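Local coordinates for glutamate receptor kainate-like protein (Pleurobrachia bachei, PDB 4ZDM), which binds glycine in its ligand-binding domain and probably forms part of a glycine-activated ion channel of the ionotropic glutamate receptor family, at residues L64-K69 with V93-N98; G114-L119 with E150-S155; L131-Q136 with V187-I192; E176-M181 with P193-A198. One frame throughout, in Å; residues are numbered along the deposited sequence. Where two conformers were deposited one is given.

Interaction 1: L64-K69 with V93-N98. With GLY (glycine), chain B.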
loop_
_atom_site.group_PDB
_atom_site.type_symbol
_atom_site.label_atom_id
_atom_site.label_comp_id
_atom_site.label_asym_id
_atom_site.label_seq_id
_atom_site.Cartn_x
_atom_site.Cartn_y
_atom_site.Cartn_z
ATOM N N LEU A 64 -4.850 -13.034 -11.948
ATOM C CA LEU A 64 -4.243 -14.278 -11.540
ATOM C C LEU A 64 -3.096 -14.713 -12.474
ATOM O O LEU A 64 -2.777 -15.904 -12.623
ATOM C CB LEU A 64 -5.322 -15.347 -11.422
ATOM C CG LEU A 64 -6.199 -15.240 -10.180
ATOM C CD1 LEU A 64 -7.357 -16.232 -10.334
ATOM C CD2 LEU A 64 -5.421 -15.513 -8.902
ATOM N N LYS A 65 -2.366 -13.738 -13.014
ATOM C CA LYS A 65 -1.225 -13.994 -13.888
ATOM C C LYS A 65 0.105 -13.683 -13.194
ATOM O O LYS A 65 0.184 -12.755 -12.388
ATOM C CB LYS A 65 -1.298 -13.160 -15.164
ATOM C CG LYS A 65 -2.505 -13.528 -16.096
ATOM C CD LYS A 65 -2.607 -12.597 -17.220
ATOM C CE LYS A 65 -3.824 -12.944 -18.083
ATOM N NZ LYS A 65 -3.994 -11.903 -19.131
ATOM N N PHE A 66 1.130 -14.464 -13.492
ATOM C CA PHE A 66 2.435 -14.200 -12.869
ATOM C C PHE A 66 3.052 -12.951 -13.442
ATOM O O PHE A 66 3.472 -12.055 -12.720
ATOM C CB PHE A 66 3.350 -15.420 -13.027
ATOM C CG PHE A 66 3.133 -16.458 -11.972
ATOM C CD1 PHE A 66 1.983 -17.254 -11.946
ATOM C CD2 PHE A 66 4.049 -16.646 -10.946
ATOM C CE1 PHE A 66 1.782 -18.156 -10.901
ATOM C CE2 PHE A 66 3.847 -17.587 -9.944
ATOM C CZ PHE A 66 2.685 -18.333 -9.932
ATOM N N GLY A 67 3.067 -12.813 -14.737
ATOM C CA GLY A 67 3.527 -11.590 -15.335
ATOM C C GLY A 67 4.126 -11.825 -16.677
ATOM O O GLY A 67 5.203 -12.389 -16.853
ATOM N N GLY A 68 3.417 -11.319 -17.676
ATOM C CA GLY A 68 3.930 -11.231 -19.027
ATOM C C GLY A 68 3.799 -9.797 -19.551
ATOM O O GLY A 68 3.008 -9.042 -18.979
ATOM N N LYS A 69 4.619 -9.450 -20.568
ATOM C CA LYS A 69 4.756 -8.074 -21.130
ATOM C C LYS A 69 4.095 -7.989 -22.499
ATOM O O LYS A 69 4.513 -8.710 -23.393
ATOM C CB LYS A 69 6.215 -7.670 -21.272
ATOM C CG LYS A 69 6.378 -6.209 -21.621
ATOM C CD LYS A 69 7.819 -5.755 -21.538
ATOM C CE LYS A 69 8.678 -6.416 -22.584
ATOM N NZ LYS A 69 9.932 -5.648 -22.798
ATOM N N VAL A 93 5.873 -14.943 -4.671
ATOM C CA VAL A 93 5.831 -16.253 -5.321
ATOM C C VAL A 93 7.260 -16.678 -5.621
ATOM O O VAL A 93 8.208 -15.895 -5.404
ATOM C CB VAL A 93 5.010 -16.250 -6.591
ATOM C CG1 VAL A 93 3.540 -15.809 -6.307
ATOM C CG2 VAL A 93 5.608 -15.397 -7.714
ATOM N N ALA A 94 7.433 -17.889 -6.148
ATOM C CA ALA A 94 8.700 -18.282 -6.732
ATOM C C ALA A 94 8.710 -17.702 -8.120
ATOM O O ALA A 94 8.205 -18.260 -9.113
ATOM C CB ALA A 94 8.842 -19.815 -6.731
ATOM N N LEU A 95 9.230 -16.474 -8.177
ATOM C CA LEU A 95 9.183 -15.701 -9.417
ATOM C C LEU A 95 10.419 -15.968 -10.238
ATOM O O LEU A 95 11.560 -15.753 -9.790
ATOM C CB LEU A 95 9.063 -14.203 -9.129
ATOM C CG LEU A 95 8.656 -13.345 -10.311
ATOM C CD1 LEU A 95 7.218 -13.598 -10.744
ATOM C CD2 LEU A 95 8.877 -11.866 -10.019
ATOM N N SER A 96 10.222 -16.481 -11.447
ATOM C CA SER A 96 11.330 -16.852 -12.281
ATOM C C SER A 96 12.035 -15.636 -12.849
ATOM O O SER A 96 11.430 -14.729 -13.446
ATOM C CB SER A 96 10.833 -17.737 -13.415
ATOM O OG SER A 96 10.091 -18.782 -12.817
ATOM N N ASN A 97 13.372 -15.648 -12.710
ATOM C CA ASN A 97 14.230 -14.587 -13.187
ATOM C C ASN A 97 14.557 -14.865 -14.632
ATOM O O ASN A 97 15.226 -15.842 -14.959
ATOM C CB ASN A 97 15.478 -14.546 -12.301
ATOM C CG ASN A 97 16.435 -13.470 -12.655
ATOM O OD1 ASN A 97 16.428 -12.949 -13.774
ATOM N ND2 ASN A 97 17.268 -13.096 -11.663
ATOM N N ASN A 98 14.022 -14.037 -15.511
ATOM C CA ASN A 98 14.356 -14.108 -16.933
ATOM C C ASN A 98 14.719 -12.717 -17.396
ATOM O O ASN A 98 14.461 -11.690 -16.722
ATOM C CB ASN A 98 13.242 -14.746 -17.780
ATOM C CG ASN A 98 11.965 -13.957 -17.803
ATOM O OD1 ASN A 98 11.963 -12.758 -18.027
ATOM N ND2 ASN A 98 10.861 -14.647 -17.630
HETATM N N GLY B . 7.114 -19.321 -11.376
HETATM C CA GLY B . 6.303 -18.869 -12.536
HETATM C C GLY B . 6.663 -17.521 -13.055
HETATM O O GLY B . 6.153 -17.075 -14.095
HETATM O OXT GLY B . 7.494 -16.795 -12.431
#
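The Phe66 ring meets Leu95 at its edge, where Leu95 CD1 lies near the ring plane, 4.4 Å from Phe66 CD2. Val93 and the bound glycine approach the ring at a slant: Val93 CG2 comes to 3.6 Å from Phe66 CE2, while Phe66 CD2 stands 3.5 Å from CA of the ligand. Arg147 adds a cation-pi contact to the same ring. With CG set anti to the carbonyl carbon (chi1 -84°), the ring reaches over to the strand, and Phe66 CB stays 3.4 Å from O of the ligand carboxylate. This is the amino-acid site of an ionotropic glutamate receptor ligand-binding domain, a periplasmic-binding-protein fold, and here the backbone does much of the recognition. The ligand N gives a hydrogen bond of 2.7 Å to Ala94 O at the centre of an inverse gamma turn, and Ser96 N points almost straight (178°) at the ligand OXT, 2.9 Å away. Ser96 OG receives a weak bond from the ligand N. Replacing Phe66 by an alanine would probably uncover the ligand carbons, open a gap beside Val93 and leave Arg147 without its aromatic partner. Arg101, which also binds the glycine, is held by Gly67 O and Ser96 O through its guanidinium group, and its backbone N is capped by Asn98 OD1.

Interaction 2: G114-L119 with E150-S155. With NA (sodium ion), chain E.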
loop_
_atom_site.group_PDB
_atom_site.type_symbol
_atom_site.label_atom_id
_atom_site.label_comp_id
_atom_site.label_asym_id
_atom_site.label_seq_id
_atom_site.Cartn_x
_atom_site.Cartn_y
_atom_site.Cartn_z
ATOM N N GLY A 114 15.499 -23.428 -10.716
ATOM C CA GLY A 114 14.526 -24.200 -11.474
ATOM C C GLY A 114 14.953 -24.434 -12.897
ATOM O O GLY A 114 16.060 -24.102 -13.325
ATOM N N GLY A 115 14.045 -25.043 -13.643
ATOM C CA GLY A 115 14.258 -25.279 -15.050
ATOM C C GLY A 115 12.938 -25.703 -15.696
ATOM O O GLY A 115 11.931 -25.816 -15.046
ATOM N N LEU A 116 12.951 -25.872 -17.012
ATOM C CA LEU A 116 11.751 -26.340 -17.712
ATOM C C LEU A 116 11.786 -27.852 -17.876
ATOM O O LEU A 116 12.821 -28.461 -18.121
ATOM C CB LEU A 116 11.634 -25.683 -19.087
ATOM C CG LEU A 116 11.524 -24.152 -19.096
ATOM C CD1 LEU A 116 11.334 -23.604 -20.533
ATOM C CD2 LEU A 116 10.479 -23.654 -18.158
ATOM N N GLY A 117 10.616 -28.428 -17.750
ATOM C CA GLY A 117 10.414 -29.821 -18.083
ATOM C C GLY A 117 9.171 -29.980 -18.912
ATOM O O GLY A 117 8.193 -29.285 -18.717
ATOM N N ALA A 118 9.236 -30.944 -19.815
ATOM C CA ALA A 118 8.106 -31.302 -20.671
ATOM C C ALA A 118 7.523 -32.603 -20.133
ATOM O O ALA A 118 8.214 -33.637 -20.198
ATOM C CB ALA A 118 8.576 -31.451 -22.086
ATOM N N LEU A 119 6.322 -32.547 -19.552
ATOM C CA LEU A 119 5.743 -33.718 -18.916
ATOM C C LEU A 119 4.494 -34.163 -19.694
ATOM O O LEU A 119 3.794 -33.342 -20.313
ATOM C CB LEU A 119 5.447 -33.433 -17.436
ATOM C CG LEU A 119 6.626 -33.598 -16.476
ATOM C CD1 LEU A 119 7.764 -32.618 -16.728
ATOM C CD2 LEU A 119 6.085 -33.495 -15.037
ATOM N N GLU A 150 6.544 -19.690 -21.196
ATOM C CA GLU A 150 6.172 -19.088 -22.471
ATOM C C GLU A 150 7.158 -17.961 -22.762
ATOM O O GLU A 150 7.651 -17.877 -23.883
ATOM C CB GLU A 150 4.751 -18.553 -22.427
ATOM C CG GLU A 150 4.296 -17.887 -23.726
ATOM C CD GLU A 150 3.025 -17.057 -23.565
ATOM O OE1 GLU A 150 2.913 -16.233 -22.621
ATOM O OE2 GLU A 150 2.129 -17.241 -24.416
ATOM N N LEU A 151 7.426 -17.119 -21.760
ATOM C CA LEU A 151 8.253 -15.920 -21.930
ATOM C C LEU A 151 9.649 -16.375 -22.335
ATOM O O LEU A 151 10.255 -15.784 -23.220
ATOM C CB LEU A 151 8.322 -15.065 -20.651
ATOM C CG LEU A 151 7.259 -14.088 -20.136
ATOM C CD1 LEU A 151 7.880 -13.171 -18.999
ATOM C CD2 LEU A 151 6.702 -13.235 -21.242
ATOM N N LEU A 152 10.205 -17.387 -21.651
ATOM C CA LEU A 152 11.511 -17.945 -22.021
ATOM C C LEU A 152 11.607 -18.508 -23.388
ATOM O O LEU A 152 12.584 -18.293 -24.107
ATOM C CB LEU A 152 11.920 -19.092 -21.085
ATOM C CG LEU A 152 12.460 -18.688 -19.751
ATOM C CD1 LEU A 152 12.825 -19.960 -18.976
ATOM C CD2 LEU A 152 13.663 -17.710 -19.851
ATOM N N LEU A 153 10.629 -19.310 -23.731
ATOM C CA LEU A 153 10.680 -20.009 -24.989
ATOM C C LEU A 153 10.525 -18.990 -26.120
ATOM O O LEU A 153 11.242 -19.074 -27.083
ATOM C CB LEU A 153 9.608 -21.079 -25.066
ATOM C CG LEU A 153 9.795 -22.230 -24.094
ATOM C CD1 LEU A 153 8.508 -22.995 -24.042
ATOM C CD2 LEU A 153 10.937 -23.132 -24.513
ATOM N N ALA A 154 9.672 -17.979 -25.943
ATOM C CA ALA A 154 9.411 -17.008 -27.008
ATOM C C ALA A 154 10.551 -16.031 -27.163
ATOM O O ALA A 154 10.724 -15.471 -28.256
ATOM C CB ALA A 154 8.123 -16.261 -26.737
ATOM N N SER A 155 11.338 -15.811 -26.115
ATOM C CA SER A 155 12.425 -14.838 -26.180
ATOM C C SER A 155 13.774 -15.500 -26.447
ATOM O O SER A 155 14.794 -14.809 -26.561
ATOM C CB SER A 155 12.484 -14.017 -24.891
ATOM O OG SER A 155 12.768 -14.810 -23.754
HETATM NA NA NA E . -0.055 -16.429 -24.570
HETATM O O HOH W 1 0.373 -15.650 -27.066
#
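Leu116 and Leu153 join a beta strand to the helix packed on it, the layered alpha/beta packing of a periplasmic-binding-protein lobe: strand 112-121 belongs to the central sheet, and helix 148-155 covers one of its faces. One methyl does most of the work. Leu116 CD1 sits 4.0 Å from Leu153 CD2 and 4.1 Å from Leu153 CG, the two side chains passing alongside and pointing contrary ways. Leu116 gets there with CG anti to the carbonyl carbon (chi1 -61°), which sends its branched end out from the strand to the helix. Leu152 also borders Leu116, but it was modelled in two conformers, and its exact distance is doubtful. Phe212 and Phe215 of strand 205-221 flank Leu116, while Ile164 and Tyr161 of helix 159-167 close around Leu153.

Glu150 points away from the strand. In the conformer described here its OE2 binds a sodium ion, at a length left doubtful by the second copy of the side chain; a water and Asp145 OD1 join it on the metal, and OE1 accepts instead from Ser146 N. One turn on, Ser155 OG donates to Leu151 O over 2.7 Å, tilted 27° from the carbonyl plane. No hydrogen bond crosses between strand and helix, which implies that these two segments meet through apolar side chains, without a directional bond, while the metal is bound by a residue directed away from the strand.

Interaction 3: L131-Q136 with V187-I192. With GLY (glycine), chain B.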
loop_
_atom_site.group_PDB
_atom_site.type_symbol
_atom_site.label_atom_id
_atom_site.label_comp_id
_atom_site.label_asym_id
_atom_site.label_seq_id
_atom_site.Cartn_x
_atom_site.Cartn_y
_atom_site.Cartn_z
ATOM N N LEU A 131 12.196 -31.180 -28.289
ATOM C CA LEU A 131 12.100 -30.606 -29.620
ATOM C C LEU A 131 11.516 -31.584 -30.650
ATOM O O LEU A 131 11.117 -31.145 -31.727
ATOM C CB LEU A 131 13.473 -30.094 -30.063
ATOM C CG LEU A 131 13.889 -28.833 -29.307
ATOM C CD1 LEU A 131 15.235 -28.378 -29.785
ATOM C CD2 LEU A 131 12.880 -27.736 -29.510
ATOM N N GLU A 132 11.409 -32.866 -30.310
ATOM C CA GLU A 132 10.756 -33.835 -31.206
ATOM C C GLU A 132 9.281 -33.447 -31.404
ATOM O O GLU A 132 8.637 -33.935 -32.339
ATOM C CB GLU A 132 10.888 -35.263 -30.668
ATOM C CG GLU A 132 12.327 -35.787 -30.744
ATOM C CD GLU A 132 12.508 -37.170 -30.157
ATOM O OE1 GLU A 132 11.555 -37.731 -29.576
ATOM O OE2 GLU A 132 13.634 -37.696 -30.285
ATOM N N LEU A 133 8.733 -32.571 -30.541
ATOM C CA LEU A 133 7.337 -32.124 -30.709
ATOM C C LEU A 133 7.099 -31.445 -32.039
ATOM O O LEU A 133 5.988 -31.472 -32.602
ATOM C CB LEU A 133 6.920 -31.180 -29.567
ATOM C CG LEU A 133 6.667 -31.836 -28.218
ATOM C CD1 LEU A 133 6.610 -30.748 -27.159
ATOM C CD2 LEU A 133 5.383 -32.628 -28.269
ATOM N N LEU A 134 8.160 -30.871 -32.580
ATOM C CA LEU A 134 8.026 -30.098 -33.789
ATOM C C LEU A 134 7.888 -30.968 -35.011
ATOM O O LEU A 134 7.580 -30.438 -36.057
ATOM C CB LEU A 134 9.218 -29.156 -33.977
ATOM C CG LEU A 134 9.371 -28.117 -32.872
ATOM C CD1 LEU A 134 10.634 -27.354 -33.079
ATOM C CD2 LEU A 134 8.200 -27.211 -32.897
ATOM N N ASN A 135 8.092 -32.275 -34.901
ATOM C CA ASN A 135 8.078 -33.104 -36.116
ATOM C C ASN A 135 7.082 -34.247 -36.053
ATOM O O ASN A 135 7.270 -35.256 -36.712
ATOM C CB ASN A 135 9.471 -33.645 -36.366
ATOM C CG ASN A 135 10.520 -32.569 -36.254
ATOM O OD1 ASN A 135 10.622 -31.703 -37.129
ATOM N ND2 ASN A 135 11.291 -32.593 -35.161
ATOM N N GLN A 136 6.021 -34.082 -35.268
ATOM C CA GLN A 136 5.064 -35.153 -35.047
ATOM C C GLN A 136 3.676 -34.564 -34.927
ATOM O O GLN A 136 3.529 -33.347 -34.878
ATOM C CB GLN A 136 5.432 -35.961 -33.798
ATOM C CG GLN A 136 5.551 -35.141 -32.508
ATOM C CD GLN A 136 4.232 -34.829 -31.891
ATOM O OE1 GLN A 136 3.457 -35.733 -31.585
ATOM N NE2 GLN A 136 3.972 -33.537 -31.646
ATOM N N VAL A 187 1.420 -32.559 -23.935
ATOM C CA VAL A 187 2.677 -32.300 -23.242
ATOM C C VAL A 187 2.598 -30.908 -22.618
ATOM O O VAL A 187 2.399 -29.922 -23.325
ATOM C CB VAL A 187 3.883 -32.399 -24.178
ATOM C CG1 VAL A 187 5.146 -32.068 -23.462
ATOM C CG2 VAL A 187 3.990 -33.822 -24.767
ATOM N N PHE A 188 2.717 -30.852 -21.309
ATOM C CA PHE A 188 2.733 -29.584 -20.591
ATOM C C PHE A 188 4.164 -29.219 -20.319
ATOM O O PHE A 188 4.903 -29.983 -19.698
ATOM C CB PHE A 188 1.930 -29.694 -19.291
ATOM C CG PHE A 188 1.751 -28.388 -18.529
ATOM C CD1 PHE A 188 1.546 -27.188 -19.172
ATOM C CD2 PHE A 188 1.706 -28.393 -17.154
ATOM C CE1 PHE A 188 1.398 -26.022 -18.442
ATOM C CE2 PHE A 188 1.517 -27.215 -16.428
ATOM C CZ PHE A 188 1.361 -26.039 -17.082
ATOM N N ILE A 189 4.570 -28.046 -20.798
ATOM C CA ILE A 189 5.927 -27.566 -20.598
ATOM C C ILE A 189 5.889 -26.482 -19.510
ATOM O O ILE A 189 5.349 -25.399 -19.751
ATOM C CB ILE A 189 6.569 -27.029 -21.883
ATOM C CG1 ILE A 189 6.604 -28.105 -22.972
ATOM C CG2 ILE A 189 7.959 -26.524 -21.550
ATOM C CD1 ILE A 189 6.923 -27.548 -24.360
ATOM N N ASP A 190 6.424 -26.802 -18.343
ATOM C CA ASP A 190 6.416 -25.847 -17.232
ATOM C C ASP A 190 7.619 -26.103 -16.337
ATOM O O ASP A 190 8.636 -26.578 -16.802
ATOM C CB ASP A 190 5.072 -25.896 -16.512
ATOM C CG ASP A 190 4.746 -24.590 -15.784
ATOM O OD1 ASP A 190 5.169 -24.407 -14.642
ATOM O OD2 ASP A 190 4.049 -23.751 -16.378
ATOM N N GLU A 191 7.539 -25.684 -15.082
ATOM C CA GLU A 191 8.734 -25.502 -14.263
ATOM C C GLU A 191 8.966 -26.591 -13.254
ATOM O O GLU A 191 8.100 -26.917 -12.443
ATOM C CB GLU A 191 8.672 -24.171 -13.491
ATOM C CG GLU A 191 8.477 -22.955 -14.419
ATOM C CD GLU A 191 8.523 -21.612 -13.682
ATOM O OE1 GLU A 191 8.343 -21.611 -12.434
ATOM O OE2 GLU A 191 8.766 -20.589 -14.384
ATOM N N ILE A 192 10.192 -27.100 -13.237
ATOM C CA ILE A 192 10.663 -27.930 -12.157
ATOM C C ILE A 192 11.302 -26.970 -11.160
ATOM O O ILE A 192 11.752 -25.911 -11.559
ATOM C CB ILE A 192 11.665 -28.983 -12.645
ATOM C CG1 ILE A 192 12.870 -28.280 -13.255
ATOM C CG2 ILE A 192 11.018 -29.931 -13.687
ATOM C CD1 ILE A 192 14.145 -28.958 -13.044
HETATM N N GLY B . 7.114 -19.321 -11.376
HETATM C CA GLY B . 6.303 -18.869 -12.536
HETATM C C GLY B . 6.663 -17.521 -13.055
HETATM O O GLY B . 6.153 -17.075 -14.095
HETATM O OXT GLY B . 7.494 -16.795 -12.431
#
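Leu133 and Val187 meet fork to fork. Leu133 CD2 lies 4.0 Å from Val187 CG2, and Leu133 CD1 comes to 4.2 Å from Val187 CG1, one methyl of each residue facing one of the other. Val187 can offer both because CG1 stands anti to the backbone N (chi1 177°), which turns CG2 toward the leucine as well. Two residues along the strand, Ile189 CD1 adds a looser touch, 4.3 Å from Leu133 CD1.

A second shell fixes the short 3-10 turn that carries Leu133. Gln136 folds back so that NE2 donates to Leu133 O over 3.0 Å, nearly straight at 175° and directed at a lone pair in the carbonyl plane, while Gln136 OE1 accepts from Tyr139 N. Trp141 packs against Leu133 and Gln136.

Farther along the strand the chemistry changes. Asp190 OD2 makes a salt bridge with Arg147, and Glu191 OE1 receives a hydrogen bond of 2.8 Å from the ligand N; Ser96 OG and Asn148 ND2 hold OE2. A leucine in place of Glu191 would probably leave the ligand's ammonium group without its countercharge and take from Ser96 OG and Asn148 ND2 the acceptor they share. Strand 186-192 thus runs from a hydrophobic edge of the lobe to the binding cleft, where an acidic residue facing the ligand's amino group is characteristic of ionotropic glutamate receptors.

Interaction 4: E176-M181 with P193-A198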
loop_
_atom_site.group_PDB
_atom_site.type_symbol
_atom_site.label_atom_id
_atom_site.label_comp_id
_atom_site.label_asym_id
_atom_site.label_seq_id
_atom_site.Cartn_x
_atom_site.Cartn_y
_atom_site.Cartn_z
ATOM N N GLU A 176 -4.822 -25.537 -15.068
ATOM C CA GLU A 176 -5.425 -25.967 -16.304
ATOM C C GLU A 176 -4.445 -26.758 -17.155
ATOM O O GLU A 176 -4.805 -27.767 -17.761
ATOM C CB GLU A 176 -5.976 -24.783 -17.090
ATOM C CG GLU A 176 -6.732 -25.269 -18.286
ATOM C CD GLU A 176 -7.348 -24.154 -19.092
ATOM O OE1 GLU A 176 -7.326 -23.006 -18.615
ATOM O OE2 GLU A 176 -7.880 -24.454 -20.194
ATOM N N GLY A 177 -3.182 -26.343 -17.200
ATOM C CA GLY A 177 -2.201 -27.120 -17.946
ATOM C C GLY A 177 -2.042 -28.528 -17.394
ATOM O O GLY A 177 -1.944 -29.506 -18.131
ATOM N N LEU A 178 -1.973 -28.637 -16.085
ATOM C CA LEU A 178 -1.851 -29.948 -15.444
ATOM C C LEU A 178 -3.055 -30.809 -15.738
ATOM O O LEU A 178 -2.924 -31.991 -16.010
ATOM C CB LEU A 178 -1.683 -29.810 -13.936
ATOM C CG LEU A 178 -0.432 -29.097 -13.426
ATOM C CD1 LEU A 178 -0.620 -28.806 -11.955
ATOM C CD2 LEU A 178 0.732 -29.974 -13.620
ATOM N N GLU A 179 -4.229 -30.200 -15.716
ATOM C CA GLU A 179 -5.444 -30.935 -16.025
ATOM C C GLU A 179 -5.442 -31.488 -17.440
ATOM O O GLU A 179 -5.831 -32.642 -17.659
ATOM C CB GLU A 179 -6.611 -30.009 -15.808
ATOM C CG GLU A 179 -7.942 -30.623 -16.014
ATOM C CD GLU A 179 -9.006 -29.603 -15.693
ATOM O OE1 GLU A 179 -9.407 -28.833 -16.629
ATOM O OE2 GLU A 179 -9.346 -29.510 -14.482
ATOM N N ARG A 180 -5.049 -30.661 -18.407
ATOM C CA ARG A 180 -4.999 -31.115 -19.779
ATOM C C ARG A 180 -3.981 -32.217 -19.947
ATOM O O ARG A 180 -4.189 -33.197 -20.695
ATOM C CB ARG A 180 -4.669 -29.967 -20.709
ATOM C CG ARG A 180 -5.748 -28.955 -20.889
ATOM C CD ARG A 180 -6.760 -29.469 -21.885
ATOM N NE ARG A 180 -6.279 -29.492 -23.268
ATOM C CZ ARG A 180 -6.330 -28.461 -24.108
ATOM N NH1 ARG A 180 -6.784 -27.270 -23.732
ATOM N NH2 ARG A 180 -5.902 -28.621 -25.330
ATOM N N MET A 181 -2.840 -32.078 -19.283
ATOM C CA MET A 181 -1.831 -33.124 -19.332
ATOM C C MET A 181 -2.347 -34.457 -18.782
ATOM O O MET A 181 -2.133 -35.524 -19.376
ATOM C CB MET A 181 -0.601 -32.679 -18.529
ATOM C CG MET A 181 0.533 -33.691 -18.446
ATOM S SD MET A 181 1.775 -33.205 -17.254
ATOM C CE MET A 181 0.921 -33.527 -15.743
ATOM N N PRO A 193 11.345 -27.329 -9.885
ATOM C CA PRO A 193 10.825 -28.569 -9.289
ATOM C C PRO A 193 9.341 -28.592 -9.058
ATOM O O PRO A 193 8.781 -29.653 -8.758
ATOM C CB PRO A 193 11.568 -28.624 -7.938
ATOM C CG PRO A 193 11.774 -27.237 -7.589
ATOM C CD PRO A 193 12.056 -26.501 -8.893
ATOM N N GLY A 194 8.691 -27.453 -9.161
ATOM C CA GLY A 194 7.289 -27.394 -8.759
ATOM C C GLY A 194 6.404 -28.413 -9.447
ATOM O O GLY A 194 5.495 -28.974 -8.805
ATOM N N ILE A 195 6.577 -28.622 -10.745
ATOM C CA ILE A 195 5.725 -29.571 -11.438
ATOM C C ILE A 195 5.964 -31.017 -10.974
ATOM O O ILE A 195 5.073 -31.850 -11.138
ATOM C CB ILE A 195 5.850 -29.410 -12.967
ATOM C CG1 ILE A 195 4.704 -30.126 -13.659
ATOM C CG2 ILE A 195 7.169 -29.939 -13.473
ATOM C CD1 ILE A 195 4.631 -29.817 -15.094
ATOM N N ASN A 196 7.112 -31.306 -10.382
ATOM C CA ASN A 196 7.333 -32.623 -9.821
ATOM C C ASN A 196 6.583 -32.759 -8.516
ATOM O O ASN A 196 6.080 -33.847 -8.210
ATOM C CB ASN A 196 8.816 -32.881 -9.610
ATOM C CG ASN A 196 9.602 -32.998 -10.905
ATOM O OD1 ASN A 196 10.803 -32.658 -10.943
ATOM N ND2 ASN A 196 8.969 -33.442 -11.959
ATOM N N TYR A 197 6.447 -31.683 -7.735
ATOM C CA TYR A 197 5.582 -31.710 -6.575
ATOM C C TYR A 197 4.124 -31.913 -7.027
ATOM O O TYR A 197 3.374 -32.708 -6.461
ATOM C CB TYR A 197 5.721 -30.407 -5.765
ATOM C CG TYR A 197 4.666 -30.225 -4.703
ATOM C CD1 TYR A 197 3.449 -29.660 -5.024
ATOM C CD2 TYR A 197 4.884 -30.629 -3.377
ATOM C CE1 TYR A 197 2.453 -29.511 -4.081
ATOM C CE2 TYR A 197 3.878 -30.473 -2.409
ATOM C CZ TYR A 197 2.672 -29.917 -2.792
ATOM O OH TYR A 197 1.680 -29.756 -1.834
ATOM N N ALA A 198 3.705 -31.170 -8.035
ATOM C CA ALA A 198 2.300 -31.153 -8.478
ATOM C C ALA A 198 1.867 -32.523 -8.977
ATOM O O ALA A 198 0.662 -32.838 -8.895
ATOM C CB ALA A 198 2.086 -30.103 -9.571
#
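Leu178 and Ile195 are brought together by different first torsions. Leu178 holds CG anti to the carbonyl carbon (chi1 -63°), whereas Ile195 extends CG1 anti to the backbone N (chi1 -165°), leaving its CG2 in the crowded position between N and the carbonyl carbon. The two side chains then lie side by side, running head to tail, with Leu178 CD2 at 4.0 Å from Ile195 CG1 and 4.2 Å from Ile195 CD1. The other branch of the leucine serves a second partner: Leu178 CD1 rests 3.8 Å from Ala198 CB, one helical turn beyond Ile195. A single forked side chain therefore spans two successive turn positions of the facing helix, and the small alanine lets the backbones come close, their nearest CA atoms, those of Leu178 and Ala198, being 8.2 Å apart.

Beneath this seam lies Phe188 of strand 186-192, which touches Leu178, Met181 and Ile195; Leu119 of the neighbouring strand also meets Met181 and Ile195. A cis peptide bond precedes Pro193, whose carbonyl O accepts from Asn196 N at 2.9 Å and, at a longer 3.3 Å, from Tyr197 N. Tyr197 takes its ring elsewhere, to Met18, Pro19 and a cation-pi contact with Lys255. Helix 174-182, strand 186-192 and helix 194-198 follow one another along the chain, and both helices pack on the same face of the sheet, one outer layer of the alpha/beta sandwich typical of periplasmic-binding-protein lobes.

All four contacts are largely buried and apolar from segment to segment, yet their surroundings follow their place. Interaction 1, its centre about 6 Å from that of the chain, differs because polar atoms of segment 93-98, Ala94 O and Ser96 N, also bind the glycine; it joins interaction 3 through Ser96 and Glu191, which share that ligand. Interactions 2 and 3 use neighbouring antiparallel strands, 112-121 and 186-192, tied by backbone bonds such as Gly117 N to Asp190 O. Interaction 4 covers the opposite face of those strands, meeting them through Phe188 and Leu119. Interaction 3 lies farthest out, its centre about 19 Å from that of the chain, while its strand still reaches the ligand.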